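Local coordinates for flagellar hook-associated protein (Burkholderia pseudomallei, PDB 4UT1), which probably serves as a structural component of the bacterial flagellum, forming part of the junction between hook and filament, at residues Gln86-Ser90 against Ser215-Gly219; Val165-Leu169 against Leu292-Arg296. All blocks are in the same frame, centred on the assembly; numbering follows the deposited sequence.

Overall arrangement
The modelled chain begins with helix 80-106, which carries residues 86-90, and runs through helix 113-129 into the long helix 134-193, which carries residues 165-169. Helix 201-215 follows, and residues 215-219, which lead on from it, meet residues 86-90. Contact 1 therefore closes a largely helical loop of 124 residues. The chain then builds the antiparallel sheet spanning residues 220-278 and returns along helix 287-322. There residues 292-296 meet residues 165-169, so that contact 2 closes a loop containing this whole sheet. The two loops cross. Contact 1 ties the first modelled helix to the loop leading into the sheet. Contact 2 pairs two long helices. The centres of the two contacts lie about 14 Å apart.

Contact 1 of 2, residues Gln86-Ser90 against Ser215-Gly219; sequences QTQGS and SQLAG
Thr87 on helix 80-106 donates to the backbone of Ser215, in the segment that leads from helix 201-215 to strand 220-225. The contact thus joins the first modelled helix to a helix-to-strand connection of the FlgK helical domain. Its tight part lies around Thr87, against buried Ser215 and Gly219. Thr87 OG1 lies 2.8 Å from Ser215 O. The donor lies in the carbonyl plane, at a C=O...donor angle of 152°. A chi1 of -155° swings OG1 away from the Thr87 amide nitrogen and toward the loop. Ser215 O also lies 3.3 Å from Thr87 CA in a CA-H...O contact. Gly219 comes close too, with its CA 3.2 Å from Thr87 OG1. One turn on from Gln86, Ser90 lies against Gln216, its CB 3.3 Å from Gln216 O.

The Gln86 side is looser, with van der Waals touches between two partly exposed glutamines. The Gln86 chain bends at its second torsion and lays its amide by the Gln216 side chain. The two amide planes are 49° apart, and no hydrogen bond links them. The two glutamines come closest at Gln86 CD and Gln216 CG, 3.6 Å apart. Gln86 also touches Val622 of helix 593-630. The Ser215 hydroxyl is bonded to Ser212 O. It still borders the glutamine side, for Ser215 OG lies 3.5 Å from Gln86 CG.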
ATOM      1  N   GLN A  86     -33.910 -12.876  -0.933  1.00 19.15           N
ATOM      2  CA  GLN A  86     -33.991 -11.575  -0.294  1.00 23.10           C
ATOM      3  C   GLN A  86     -32.655 -11.191   0.340  1.00 21.00           C
ATOM      4  O   GLN A  86     -32.200 -10.054   0.192  1.00 17.51           O
ATOM      5  CB  GLN A  86     -35.101 -11.553   0.766  1.00 21.56           C
ATOM      6  CG  GLN A  86     -35.141 -10.253   1.559  1.00 21.42           C
ATOM      7  CD  GLN A  86     -35.595  -9.071   0.725  1.00 24.87           C
ATOM      8  OE1 GLN A  86     -34.782  -8.255   0.274  1.00 23.35           O
ATOM      9  NE2 GLN A  86     -36.899  -8.972   0.511  1.00 19.85           N
ATOM     10  N   THR A  87     -32.019 -12.133   1.036  1.00 19.80           N
ATOM     11  CA  THR A  87     -30.796 -11.807   1.759  1.00 17.19           C
ATOM     12  C   THR A  87     -29.629 -11.542   0.796  1.00 18.41           C
ATOM     13  O   THR A  87     -28.774 -10.707   1.085  1.00 16.01           O
ATOM     14  CB  THR A  87     -30.407 -12.912   2.777  1.00 20.00           C
ATOM     15  OG1 THR A  87     -29.619 -12.328   3.825  1.00 19.93           O
ATOM     16  CG2 THR A  87     -29.617 -14.033   2.115  1.00 18.17           C
ATOM     17  N   GLN A  88     -29.612 -12.226  -0.348  1.00 17.10           N
ATOM     18  CA  GLN A  88     -28.633 -11.938  -1.402  1.00 17.74           C
ATOM     19  C   GLN A  88     -28.883 -10.556  -2.006  1.00 16.97           C
ATOM     20  O   GLN A  88     -27.942  -9.824  -2.316  1.00 18.16           O
ATOM     21  CB  GLN A  88     -28.680 -13.013  -2.497  1.00 17.07           C
ATOM     22  CG  GLN A  88     -27.804 -12.732  -3.736  1.00 20.88           C
ATOM     23  CD  GLN A  88     -26.306 -12.697  -3.444  1.00 26.36           C
ATOM     24  OE1 GLN A  88     -25.883 -12.710  -2.285  1.00 28.46           O
ATOM     25  NE2 GLN A  88     -25.494 -12.648  -4.506  1.00 23.56           N
ATOM     26  N   GLY A  89     -30.149 -10.194  -2.161  1.00 19.06           N
ATOM     27  CA  GLY A  89     -30.504  -8.917  -2.747  1.00 15.96           C
ATOM     28  C   GLY A  89     -30.113  -7.763  -1.844  1.00 17.41           C
ATOM     29  O   GLY A  89     -29.596  -6.746  -2.309  1.00 14.35           O
ATOM     30  N   SER A  90     -30.381  -7.916  -0.549  1.00 14.80           N
ATOM     31  CA  SER A  90     -30.026  -6.905   0.438  1.00 14.29           C
ATOM     32  C   SER A  90     -28.505  -6.753   0.555  1.00 15.75           C
ATOM     33  O   SER A  90     -27.999  -5.652   0.745  1.00 15.38           O
ATOM     34  CB  SER A  90     -30.617  -7.254   1.800  1.00 15.95           C
ATOM     35  OG  SER A  90     -32.025  -7.267   1.738  1.00 19.08           O
ATOM     36  N   SER A 215     -34.177 -11.184   7.327  1.00 20.85           N
ATOM     37  CA  SER A 215     -33.336 -11.673   6.241  1.00 18.15           C
ATOM     38  C   SER A 215     -32.736 -10.523   5.424  1.00 19.39           C
ATOM     39  O   SER A 215     -31.752 -10.717   4.715  1.00 18.69           O
ATOM     40  CB  SER A 215     -34.128 -12.613   5.326  1.00 20.28           C
ATOM     41  OG  SER A 215     -35.171 -11.923   4.661  1.00 19.09           O
ATOM     42  N   GLN A 216     -33.320  -9.335   5.522  1.00 18.53           N
ATOM     43  CA  GLN A 216     -32.743  -8.161   4.867  1.00 17.49           C
ATOM     44  C   GLN A 216     -31.515  -7.660   5.631  1.00 20.44           C
ATOM     45  O   GLN A 216     -30.711  -6.879   5.106  1.00 19.19           O
ATOM     46  CB  GLN A 216     -33.784  -7.041   4.742  1.00 20.04           C
ATOM     47  CG  GLN A 216     -34.965  -7.385   3.850  1.00 20.30           C
ATOM     48  CD  GLN A 216     -36.068  -6.347   3.941  1.00 25.94           C
ATOM     49  OE1 GLN A 216     -35.823  -5.204   4.315  1.00 32.86           O
ATOM     50  NE2 GLN A 216     -37.288  -6.744   3.615  1.00 31.14           N
ATOM     51  N   LEU A 217     -31.360  -8.121   6.868  1.00 18.07           N
ATOM     52  CA  LEU A 217     -30.255  -7.676   7.701  1.00 19.25           C
ATOM     53  C   LEU A 217     -29.133  -8.707   7.747  1.00 18.87           C
ATOM     54  O   LEU A 217     -27.952  -8.356   7.886  1.00 19.59           O
ATOM     55  CB  LEU A 217     -30.741  -7.363   9.116  1.00 17.79           C
ATOM     56  CG  LEU A 217     -31.896  -6.360   9.222  1.00 20.83           C
ATOM     57  CD1 LEU A 217     -32.457  -6.388  10.639  1.00 21.66           C
ATOM     58  CD2 LEU A 217     -31.462  -4.948   8.822  1.00 21.61           C
ATOM     59  N   ALA A 218     -29.495  -9.978   7.619  1.00 16.99           N
ATOM     60  CA  ALA A 218     -28.514 -11.051   7.697  1.00 18.83           C
ATOM     61  C   ALA A 218     -29.041 -12.308   7.040  1.00 20.42           C
ATOM     62  O   ALA A 218     -30.247 -12.524   6.968  1.00 20.45           O
ATOM     63  CB  ALA A 218     -28.135 -11.339   9.156  1.00 20.42           C
ATOM     64  N   GLY A 219     -28.123 -13.145   6.574  1.00 18.81           N
ATOM     65  CA  GLY A 219     -28.485 -14.415   5.983  1.00 19.52           C
ATOM     66  C   GLY A 219     -28.984 -15.343   7.067  1.00 19.80           C
ATOM     67  O   GLY A 219     -28.245 -15.688   7.986  1.00 20.34           O
TER

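Contact 2 of 2, residues Val165-Leu169 against Leu292-Arg296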
ATOM      1  N   VAL A 165     -19.128   2.141   8.070  1.00 13.60           N
ATOM      2  CA  VAL A 165     -19.399   0.706   8.115  1.00 12.21           C
ATOM      3  C   VAL A 165     -19.566   0.220   9.570  1.00 14.07           C
ATOM      4  O   VAL A 165     -20.520  -0.503   9.885  1.00 13.67           O
ATOM      5  CB  VAL A 165     -18.288  -0.092   7.394  1.00 13.72           C
ATOM      6  CG1 VAL A 165     -18.422  -1.592   7.699  1.00 11.45           C
ATOM      7  CG2 VAL A 165     -18.373   0.174   5.895  1.00 13.05           C
ATOM      8  N   ASN A 166     -18.677   0.649  10.462  1.00 13.27           N
ATOM      9  CA  ASN A 166     -18.808   0.313  11.884  1.00 12.69           C
ATOM     10  C   ASN A 166     -20.176   0.652  12.452  1.00 14.32           C
ATOM     11  O   ASN A 166     -20.837  -0.186  13.075  1.00 13.43           O
ATOM     12  CB  ASN A 166     -17.742   1.037  12.701  1.00 12.88           C
ATOM     13  CG  ASN A 166     -16.382   0.379  12.581  1.00 14.87           C
ATOM     14  OD1 ASN A 166     -16.291  -0.778  12.176  1.00 13.57           O
ATOM     15  ND2 ASN A 166     -15.325   1.104  12.941  1.00 14.20           N
ATOM     16  N   SER A 167     -20.603   1.891  12.242  1.00 12.81           N
ATOM     17  CA  SER A 167     -21.898   2.322  12.766  1.00 12.54           C
ATOM     18  C   SER A 167     -23.048   1.521  12.180  1.00 15.73           C
ATOM     19  O   SER A 167     -23.987   1.148  12.899  1.00 14.04           O
ATOM     20  CB  SER A 167     -22.099   3.811  12.517  1.00 14.59           C
ATOM     21  OG  SER A 167     -21.307   4.550  13.429  1.00 22.88           O
ATOM     22  N   GLN A 168     -22.973   1.232  10.889  1.00 13.53           N
ATOM     23  CA  GLN A 168     -24.038   0.475  10.241  1.00 14.73           C
ATOM     24  C   GLN A 168     -24.079  -0.976  10.698  1.00 14.50           C
ATOM     25  O   GLN A 168     -25.168  -1.554  10.845  1.00 16.10           O
ATOM     26  CB  GLN A 168     -23.896   0.548   8.725  1.00 14.04           C
ATOM     27  CG  GLN A 168     -24.296   1.919   8.173  1.00 12.63           C
ATOM     28  CD  GLN A 168     -24.149   2.010   6.675  1.00 17.18           C
ATOM     29  OE1 GLN A 168     -23.397   2.839   6.170  1.00 27.97           O
ATOM     30  NE2 GLN A 168     -24.866   1.167   5.952  1.00 17.37           N
ATOM     31  N   LEU A 169     -22.907  -1.563  10.936  1.00 12.88           N
ATOM     32  CA  LEU A 169     -22.845  -2.893  11.543  1.00 12.93           C
ATOM     33  C   LEU A 169     -23.578  -2.905  12.882  1.00 13.94           C
ATOM     34  O   LEU A 169     -24.395  -3.781  13.139  1.00 13.09           O
ATOM     35  CB  LEU A 169     -21.394  -3.358  11.731  1.00 14.48           C
ATOM     36  CG  LEU A 169     -20.637  -3.684  10.443  1.00 16.11           C
ATOM     37  CD1 LEU A 169     -19.179  -3.958  10.725  1.00 18.14           C
ATOM     38  CD2 LEU A 169     -21.279  -4.876   9.721  1.00 14.48           C
ATOM     39  N   LEU A 292     -22.139  -5.155   3.982  1.00 13.19           N
ATOM     40  CA  LEU A 292     -21.225  -4.255   4.683  1.00 12.81           C
ATOM     41  C   LEU A 292     -19.848  -4.883   4.764  1.00 14.28           C
ATOM     42  O   LEU A 292     -18.844  -4.247   4.444  1.00 14.67           O
ATOM     43  CB  LEU A 292     -21.727  -3.945   6.093  1.00 14.10           C
ATOM     44  CG  LEU A 292     -22.867  -2.931   6.216  1.00 13.00           C
ATOM     45  CD1 LEU A 292     -23.609  -3.132   7.528  1.00 14.37           C
ATOM     46  CD2 LEU A 292     -22.326  -1.511   6.134  1.00 15.05           C
ATOM     47  N   LEU A 293     -19.815  -6.137   5.218  1.00 13.52           N
ATOM     48  CA  LEU A 293     -18.565  -6.864   5.384  1.00 15.80           C
ATOM     49  C   LEU A 293     -17.826  -7.092   4.066  1.00 16.57           C
ATOM     50  O   LEU A 293     -16.614  -6.915   3.998  1.00 13.46           O
ATOM     51  CB  LEU A 293     -18.834  -8.206   6.076  1.00 15.11           C
ATOM     52  CG  LEU A 293     -19.397  -8.061   7.488  1.00 20.66           C
ATOM     53  CD1 LEU A 293     -19.799  -9.414   8.077  1.00 17.96           C
ATOM     54  CD2 LEU A 293     -18.403  -7.346   8.393  1.00 17.31           C
ATOM     55  N   ALA A 294     -18.544  -7.498   3.021  1.00 15.41           N
ATOM     56  CA  ALA A 294     -17.903  -7.716   1.717  1.00 16.58           C
ATOM     57  C   ALA A 294     -17.302  -6.426   1.142  1.00 16.06           C
ATOM     58  O   ALA A 294     -16.211  -6.441   0.570  1.00 17.59           O
ATOM     59  CB  ALA A 294     -18.895  -8.312   0.733  1.00 15.41           C
ATOM     60  N   PHE A 295     -18.022  -5.318   1.285  1.00 15.36           N
ATOM     61  CA  PHE A 295     -17.519  -4.018   0.851  1.00 15.36           C
ATOM     62  C   PHE A 295     -16.220  -3.687   1.570  1.00 16.41           C
ATOM     63  O   PHE A 295     -15.244  -3.269   0.947  1.00 15.68           O
ATOM     64  CB  PHE A 295     -18.563  -2.913   1.104  1.00 14.04           C
ATOM     65  CG  PHE A 295     -18.019  -1.511   0.967  1.00 14.84           C
ATOM     66  CD1 PHE A 295     -17.715  -0.988  -0.278  1.00 12.62           C
ATOM     67  CD2 PHE A 295     -17.816  -0.713   2.091  1.00 16.73           C
ATOM     68  CE1 PHE A 295     -17.217   0.295  -0.400  1.00 14.90           C
ATOM     69  CE2 PHE A 295     -17.313   0.573   1.973  1.00 14.60           C
ATOM     70  CZ  PHE A 295     -17.010   1.077   0.722  1.00 15.25           C
ATOM     71  N   ARG A 296     -16.206  -3.897   2.881  1.00 15.48           N
ATOM     72  CA  ARG A 296     -15.029  -3.588   3.685  1.00 15.35           C
ATOM     73  C   ARG A 296     -13.796  -4.405   3.273  1.00 13.46           C
ATOM     74  O   ARG A 296     -12.738  -3.839   3.005  1.00 12.59           O
ATOM     75  CB  ARG A 296     -15.325  -3.821   5.174  1.00 12.24           C
ATOM     76  CG  ARG A 296     -14.246  -3.264   6.099  1.00 11.94           C
ATOM     77  CD  ARG A 296     -14.682  -3.256   7.552  1.00 14.04           C
ATOM     78  NE  ARG A 296     -14.834  -4.597   8.094  1.00 14.45           N
ATOM     79  CZ  ARG A 296     -15.321  -4.857   9.304  1.00 16.18           C
ATOM     80  NH1 ARG A 296     -15.698  -3.860  10.086  1.00 13.95           N
ATOM     81  NH2 ARG A 296     -15.424  -6.113   9.729  1.00 15.38           N
TER
HETATM   82  O   HOH W   1     -15.350  -0.950   9.657  1.00 11.63           O
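Leu292 pushes its forked end against helix 134-193, between Val165, Gln168 and Leu169. It is the residue most buried by this antiparallel helix pair of the FlgK helical domain, whose local axes run at 162° and approach to 10.7 Å. Its two methyls divide the work. Leu292 CD1 meets Leu169 CD2 at 3.6 Å. Leu292 CD2 lies 3.7 Å from Gln168 CB and also faces Val165 CG1. Leu169 and Leu292 run alongside one another, pointing opposite ways.

Val165, second in buried surface, splits its branches too. Val165 CG2 meets the rim of the Phe295 ring, with Phe295 CD2 at 3.9 Å. A chi1 of 168° sets Val165 CG1 anti to the backbone N, where it meets Arg296 CD at 4.1 Å.

Leu169 closes the other flank. Its CD2 touches Leu293 CD2, and Leu169 CD1 lies 3.5 Å from Arg296 NH1. The polar border is bridged by water. One molecule donates to Asn166 OD1 at 2.7 Å and accepts from Arg296 NH1 at 3.0 Å. It lies in the plane of the Arg296 guanidinium, at its rim.

Asn166 OD1 also takes the Leu260 amide, Arg296 NH1 bonds Leu260 O, and Arg296 NH2 forms a salt bridge with Asp281. The Leu260 bonds tie the pair to the start of strand 260-265, and the salt bridge ties Arg296 to the loop before helix 287-322. Tyr95 and Leu98 of helix 80-106 pack on Phe295.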